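Long-range contacts in protection of telomeres protein poz1 (Schizosaccharomyces pombe, PDB 5WE0), which binds telomeric DNA and negatively regulates telomerase and telomere length: residues Ile19-Tyr24 with Gln237-Lys242; Glu104-Glu109 with Arg218-Thr223. One frame throughout, in Å; residues are numbered along the deposited sequence.

Contact 1 of 2, residues Ile19-Tyr24 with Gln237-Lys242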
loop_
_atom_site.group_PDB
_atom_site.type_symbol
_atom_site.label_atom_id
_atom_site.label_comp_id
_atom_site.label_asym_id
_atom_site.label_seq_id
_atom_site.Cartn_x
_atom_site.Cartn_y
_atom_site.Cartn_z
ATOM N N ILE A 19 10.789 2.172 -10.884
ATOM C CA ILE A 19 9.687 2.418 -11.808
ATOM C C ILE A 19 9.636 1.297 -12.839
ATOM O O ILE A 19 10.624 1.010 -13.523
ATOM C CB ILE A 19 9.819 3.802 -12.458
ATOM C CG1 ILE A 19 9.682 4.871 -11.371
ATOM C CG2 ILE A 19 8.751 3.997 -13.508
ATOM C CD1 ILE A 19 9.641 6.289 -11.871
ATOM N N LYS A 20 8.487 0.640 -12.928
ATOM C CA LYS A 20 8.268 -0.496 -13.805
ATOM C C LYS A 20 7.032 -0.273 -14.664
ATOM O O LYS A 20 6.104 0.452 -14.279
ATOM C CB LYS A 20 8.087 -1.776 -12.991
ATOM C CG LYS A 20 9.279 -2.194 -12.139
ATOM C CD LYS A 20 10.424 -2.692 -13.020
ATOM C CE LYS A 20 11.536 -3.309 -12.163
ATOM N NZ LYS A 20 12.703 -3.796 -12.966
ATOM N N GLU A 21 7.048 -0.881 -15.853
ATOM C CA GLU A 21 5.828 -0.993 -16.651
ATOM C C GLU A 21 4.774 -1.799 -15.901
ATOM O O GLU A 21 3.598 -1.409 -15.822
ATOM C CB GLU A 21 6.141 -1.648 -18.000
ATOM C CG GLU A 21 4.890 -1.945 -18.823
ATOM C CD GLU A 21 5.189 -2.503 -20.206
ATOM O OE1 GLU A 21 6.186 -3.245 -20.356
ATOM O OE2 GLU A 21 4.409 -2.210 -21.139
ATOM N N ASN A 22 5.181 -2.950 -15.371
ATOM C CA ASN A 22 4.344 -3.728 -14.474
ATOM C C ASN A 22 4.765 -3.431 -13.039
ATOM O O ASN A 22 5.063 -2.278 -12.714
ATOM C CB ASN A 22 4.422 -5.219 -14.809
ATOM C CG ASN A 22 4.068 -5.504 -16.254
ATOM O OD1 ASN A 22 2.966 -5.186 -16.714
ATOM N ND2 ASN A 22 5.021 -6.063 -16.997
ATOM N N HIS A 23 4.785 -4.434 -12.169
ATOM C CA HIS A 23 4.998 -4.188 -10.748
ATOM C C HIS A 23 6.437 -4.478 -10.340
ATOM O O HIS A 23 7.047 -5.454 -10.794
ATOM C CB HIS A 23 4.035 -5.027 -9.908
ATOM C CG HIS A 23 2.597 -4.727 -10.166
ATOM N ND1 HIS A 23 2.079 -3.449 -10.097
ATOM C CD2 HIS A 23 1.564 -5.535 -10.508
ATOM C CE1 HIS A 23 0.786 -3.487 -10.364
ATOM N NE2 HIS A 23 0.445 -4.740 -10.616
ATOM N N TYR A 24 6.962 -3.635 -9.460
ATOM C CA TYR A 24 8.300 -3.835 -8.937
ATOM C C TYR A 24 8.368 -5.080 -8.046
ATOM O O TYR A 24 7.402 -5.459 -7.371
ATOM C CB TYR A 24 8.749 -2.598 -8.159
ATOM C CG TYR A 24 10.036 -2.822 -7.411
ATOM C CD1 TYR A 24 11.269 -2.720 -8.050
ATOM C CD2 TYR A 24 10.018 -3.203 -6.075
ATOM C CE1 TYR A 24 12.460 -2.963 -7.358
ATOM C CE2 TYR A 24 11.191 -3.442 -5.384
ATOM C CZ TYR A 24 12.406 -3.315 -6.025
ATOM O OH TYR A 24 13.553 -3.569 -5.309
ATOM N N GLN A 237 4.553 3.716 -18.995
ATOM C CA GLN A 237 3.258 3.259 -19.475
ATOM C C GLN A 237 3.063 3.539 -20.961
ATOM O O GLN A 237 1.940 3.397 -21.454
ATOM C CB GLN A 237 2.117 3.920 -18.681
ATOM C CG GLN A 237 2.054 3.583 -17.216
ATOM C CD GLN A 237 1.936 2.089 -16.993
ATOM O OE1 GLN A 237 0.936 1.465 -17.349
ATOM N NE2 GLN A 237 2.969 1.503 -16.418
ATOM N N ARG A 238 4.131 3.911 -21.679
ATOM C CA ARG A 238 4.003 4.308 -23.082
ATOM C C ARG A 238 3.360 3.209 -23.928
ATOM O O ARG A 238 2.457 3.481 -24.728
ATOM C CB ARG A 238 5.372 4.717 -23.645
ATOM C CG ARG A 238 6.416 3.600 -23.745
ATOM C CD ARG A 238 7.472 3.894 -24.810
ATOM N NE ARG A 238 8.055 2.671 -25.368
ATOM C CZ ARG A 238 7.485 1.913 -26.306
ATOM N NH1 ARG A 238 6.291 2.228 -26.795
ATOM N NH2 ARG A 238 8.106 0.823 -26.745
ATOM N N GLU A 239 3.785 1.956 -23.745
ATOM C CA GLU A 239 3.229 0.862 -24.538
ATOM C C GLU A 239 1.771 0.558 -24.203
ATOM O O GLU A 239 1.096 -0.099 -25.001
ATOM C CB GLU A 239 4.056 -0.408 -24.334
ATOM C CG GLU A 239 3.927 -1.451 -25.452
ATOM C CD GLU A 239 4.983 -1.327 -26.537
ATOM O OE1 GLU A 239 5.983 -0.618 -26.304
ATOM O OE2 GLU A 239 4.825 -1.961 -27.613
ATOM N N ILE A 240 1.275 1.006 -23.050
ATOM C CA ILE A 240 -0.135 0.832 -22.699
ATOM C C ILE A 240 -1.003 1.995 -23.185
ATOM O O ILE A 240 -2.109 1.778 -23.687
ATOM C CB ILE A 240 -0.264 0.628 -21.169
ATOM C CG1 ILE A 240 0.325 -0.722 -20.747
ATOM C CG2 ILE A 240 -1.711 0.737 -20.713
ATOM C CD1 ILE A 240 1.450 -0.631 -19.725
ATOM N N VAL A 241 -0.516 3.238 -23.084
ATOM C CA VAL A 241 -1.298 4.392 -23.524
ATOM C C VAL A 241 -1.504 4.344 -25.022
ATOM O O VAL A 241 -2.460 4.922 -25.550
ATOM C CB VAL A 241 -0.615 5.727 -23.139
ATOM C CG1 VAL A 241 -0.086 5.689 -21.752
ATOM C CG2 VAL A 241 0.506 6.092 -24.119
ATOM N N LYS A 242 -0.522 3.810 -25.742
ATOM C CA LYS A 242 -0.563 3.790 -27.210
ATOM C C LYS A 242 -1.712 2.980 -27.790
ATOM O O LYS A 242 -2.227 3.270 -28.869
ATOM C CB LYS A 242 0.767 3.281 -27.771
ATOM C CG LYS A 242 1.005 3.643 -29.229
ATOM C CD LYS A 242 2.423 3.304 -29.658
ATOM C CE LYS A 242 2.510 3.098 -31.161
ATOM N NZ LYS A 242 3.873 2.672 -31.585
#

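Contact 2 of 2, residues Glu104-Glu109 with Arg218-Thr223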
loop_
_atom_site.group_PDB
_atom_site.type_symbol
_atom_site.label_atom_id
_atom_site.label_comp_id
_atom_site.label_asym_id
_atom_site.label_seq_id
_atom_site.Cartn_x
_atom_site.Cartn_y
_atom_site.Cartn_z
ATOM N N GLU A 104 -2.978 5.737 0.815
ATOM C CA GLU A 104 -3.773 6.953 0.858
ATOM C C GLU A 104 -3.018 8.150 0.276
ATOM O O GLU A 104 -3.624 8.975 -0.418
ATOM C CB GLU A 104 -4.208 7.195 2.299
ATOM C CG GLU A 104 -5.096 8.376 2.520
ATOM C CD GLU A 104 -5.574 8.405 3.952
ATOM O OE1 GLU A 104 -4.751 8.742 4.832
ATOM O OE2 GLU A 104 -6.767 8.095 4.190
ATOM N N ASN A 105 -1.703 8.268 0.536
ATOM C CA ASN A 105 -0.923 9.333 -0.106
ATOM C C ASN A 105 -0.974 9.196 -1.622
ATOM O O ASN A 105 -1.165 10.187 -2.331
ATOM C CB ASN A 105 0.538 9.311 0.348
ATOM C CG ASN A 105 0.715 9.584 1.843
ATOM O OD1 ASN A 105 -0.189 10.077 2.518
ATOM N ND2 ASN A 105 1.890 9.217 2.371
ATOM N N ILE A 106 -0.842 7.965 -2.135
ATOM C CA ILE A 106 -0.929 7.740 -3.578
ATOM C C ILE A 106 -2.268 8.227 -4.103
ATOM O O ILE A 106 -2.342 8.965 -5.093
ATOM C CB ILE A 106 -0.720 6.252 -3.910
ATOM C CG1 ILE A 106 0.695 5.802 -3.567
ATOM C CG2 ILE A 106 -1.021 5.992 -5.362
ATOM C CD1 ILE A 106 0.836 4.259 -3.518
ATOM N N GLU A 107 -3.351 7.818 -3.438
ATOM C CA GLU A 107 -4.678 8.175 -3.915
ATOM C C GLU A 107 -4.874 9.685 -3.855
ATOM O O GLU A 107 -5.507 10.281 -4.740
ATOM C CB GLU A 107 -5.750 7.450 -3.086
ATOM C CG GLU A 107 -7.206 7.888 -3.344
ATOM C CD GLU A 107 -7.686 7.675 -4.782
ATOM O OE1 GLU A 107 -6.970 7.045 -5.598
ATOM O OE2 GLU A 107 -8.811 8.126 -5.105
ATOM N N LEU A 108 -4.340 10.307 -2.808
ATOM C CA LEU A 108 -4.450 11.751 -2.646
ATOM C C LEU A 108 -3.799 12.443 -3.835
ATOM O O LEU A 108 -4.376 13.348 -4.438
ATOM C CB LEU A 108 -3.787 12.199 -1.343
ATOM C CG LEU A 108 -4.707 12.339 -0.128
ATOM C CD1 LEU A 108 -3.956 12.951 1.046
ATOM C CD2 LEU A 108 -5.933 13.168 -0.475
ATOM N N GLU A 109 -2.588 12.005 -4.165
ATOM C CA GLU A 109 -1.841 12.557 -5.296
ATOM C C GLU A 109 -2.521 12.264 -6.634
ATOM O O GLU A 109 -2.519 13.112 -7.537
ATOM C CB GLU A 109 -0.419 12.004 -5.293
ATOM C CG GLU A 109 0.507 12.617 -6.337
ATOM C CD GLU A 109 1.834 13.059 -5.747
ATOM O OE1 GLU A 109 1.908 13.261 -4.508
ATOM O OE2 GLU A 109 2.811 13.171 -6.525
ATOM N N ARG A 218 -4.633 -3.681 -10.155
ATOM C CA ARG A 218 -5.314 -2.837 -11.126
ATOM C C ARG A 218 -5.405 -1.399 -10.645
ATOM O O ARG A 218 -5.353 -0.475 -11.460
ATOM C CB ARG A 218 -6.695 -3.417 -11.436
ATOM C CG ARG A 218 -6.604 -4.626 -12.372
ATOM C CD ARG A 218 -7.967 -5.146 -12.733
ATOM N NE ARG A 218 -8.558 -5.951 -11.674
ATOM C CZ ARG A 218 -9.851 -5.939 -11.390
ATOM N NH1 ARG A 218 -10.658 -5.157 -12.090
ATOM N NH2 ARG A 218 -10.338 -6.700 -10.423
ATOM N N TYR A 219 -5.532 -1.187 -9.335
ATOM C CA TYR A 219 -5.504 0.176 -8.821
ATOM C C TYR A 219 -4.161 0.840 -9.108
ATOM O O TYR A 219 -4.106 2.014 -9.485
ATOM C CB TYR A 219 -5.792 0.205 -7.309
ATOM C CG TYR A 219 -5.570 1.596 -6.788
ATOM C CD1 TYR A 219 -6.470 2.632 -7.096
ATOM C CD2 TYR A 219 -4.429 1.905 -6.066
ATOM C CE1 TYR A 219 -6.236 3.927 -6.662
ATOM C CE2 TYR A 219 -4.185 3.178 -5.621
ATOM C CZ TYR A 219 -5.083 4.190 -5.926
ATOM O OH TYR A 219 -4.800 5.462 -5.485
ATOM N N ILE A 220 -3.065 0.121 -8.875
ATOM C CA ILE A 220 -1.737 0.692 -9.087
ATOM C C ILE A 220 -1.519 0.995 -10.564
ATOM O O ILE A 220 -0.966 2.036 -10.919
ATOM C CB ILE A 220 -0.659 -0.258 -8.523
ATOM C CG1 ILE A 220 -0.761 -0.334 -6.977
ATOM C CG2 ILE A 220 0.746 0.196 -8.968
ATOM C CD1 ILE A 220 -0.478 1.014 -6.243
ATOM N N GLN A 221 -1.940 0.083 -11.446
ATOM C CA GLN A 221 -1.740 0.274 -12.882
ATOM C C GLN A 221 -2.613 1.412 -13.414
ATOM O O GLN A 221 -2.174 2.203 -14.261
ATOM C CB GLN A 221 -2.044 -1.038 -13.624
ATOM C CG GLN A 221 -1.021 -2.182 -13.358
ATOM C CD GLN A 221 0.443 -1.782 -13.666
ATOM O OE1 GLN A 221 1.222 -1.449 -12.759
ATOM N NE2 GLN A 221 0.811 -1.812 -14.951
ATOM N N CYS A 222 -3.859 1.487 -12.937
ATOM C CA CYS A 222 -4.749 2.585 -13.280
ATOM C C CYS A 222 -4.145 3.918 -12.868
ATOM O O CYS A 222 -4.077 4.863 -13.668
ATOM C CB CYS A 222 -6.099 2.379 -12.587
ATOM S SG CYS A 222 -7.393 3.591 -13.031
ATOM N N THR A 223 -3.638 3.981 -11.636
ATOM C CA THR A 223 -3.026 5.203 -11.127
ATOM C C THR A 223 -1.799 5.592 -11.944
ATOM O O THR A 223 -1.653 6.757 -12.325
ATOM C CB THR A 223 -2.636 5.011 -9.658
ATOM O OG1 THR A 223 -3.808 4.749 -8.882
ATOM C CG2 THR A 223 -1.974 6.247 -9.106
#

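Contact 1 of 2, residues Ile19-Tyr24 with Gln237-Lys242
The side-chain amide of Q237 reaches the backbone carbonyl of E21 in the one hydrogen bond that joins residues I19-Y24 to Q237-K242. Q237 NE2 donates to E21 O over 3.0 Å, nearly straight at 161°. The carbonyl oxygen lies almost in the plane of the Q237 amide, while the nitrogen arrives 15° off the carbonyl plane. The CB of Q237 sets out away from the loop, and the chain folds back at chi2 (-57°) to bring CD, and with it the amide, to E21. Both ends of this bond have second partners: Q237 NE2 also donates to F235 O, and E21 O also accepts from Q221 NE2 on helix 209-230.

Q237 is the N-cap residue of helix 238-241. Its carbonyl oxygen takes the amides of I240 and V241, so one residue opens the last short helix with its carbonyl and links it by its side chain to the loop after helix 2-18.

The remaining contacts are van der Waals. E21 is extended, with CG anti to the backbone N, and crosses I240 obliquely, the methyl I240 CD1 lying 3.8 Å from E21 CG and 3.6 Å from E21 OE2. E239 CB lies 3.7 Å from E21 OE2. The E239 carboxylate turns off to pair with R238, leaving E239 OE1 5.6 Å from E21 OE2.

Contact 2 of 2, residues Glu104-Glu109 with Arg218-Thr223
Buried helix-helix packing joins E104-E109 to R218-T223, deep in an all-helical fold, where segments of helix 93-115 and helix 209-230 run in roughly the same direction, their N-to-C axes 34° apart and 11.3 Å at closest approach. This spacing is bridged chiefly by I106 and Y219.

From helix 209-230, Y219 extends its ring toward helix 93-115, and Y219 OH donates to E107 OE1 over 2.7 Å. The acceptor sits at the ring edge, in plane, and uses its anti lone pair; the carboxylate is turned 52° from the ring. A bend at chi2 (61°) places E107 CD beside the phenol. E107 OE2 is engaged by R110 and Q111 of its own helix, so the buried carboxylate has partners at both oxygens, which would probably stabilise its negative charge.

Apolar contacts centre on I106. I106 CG2 lies 4.2 Å from Y219 CE2, beside the hydroxyl, and 3.9 Å from T223 CG2, while I106 CD1 approaches I220 CD1 at 4.4 Å.

T223 also serves Y219 within their own helix: T223 OG1 donates to Y219 O over 2.8 Å and lies 3.2 Å above one face of the tyrosine ring, offset toward its rim.

Overall arrangement
The two contacts have no segment in common, yet both gather around helix 209-230. That helix forms one side of contact 2, which is buried about 9 Å from the centre of the chain and packs it against helix 93-115 mainly through side chains; a C113-C231 disulfide ties helix 93-115 to the residue just after helix 209-230. Contact 1 lies at the surface, about 18 Å from that centre, between a loop and helix 238-241, the next helix in the chain. Q221 of contact 2 brings helix 209-230 up to this loop. The chemistry differs accordingly: a buried phenol-carboxylate bond amid methyl groups in contact 2, an amide-to-backbone bond beside charged side chains in contact 1.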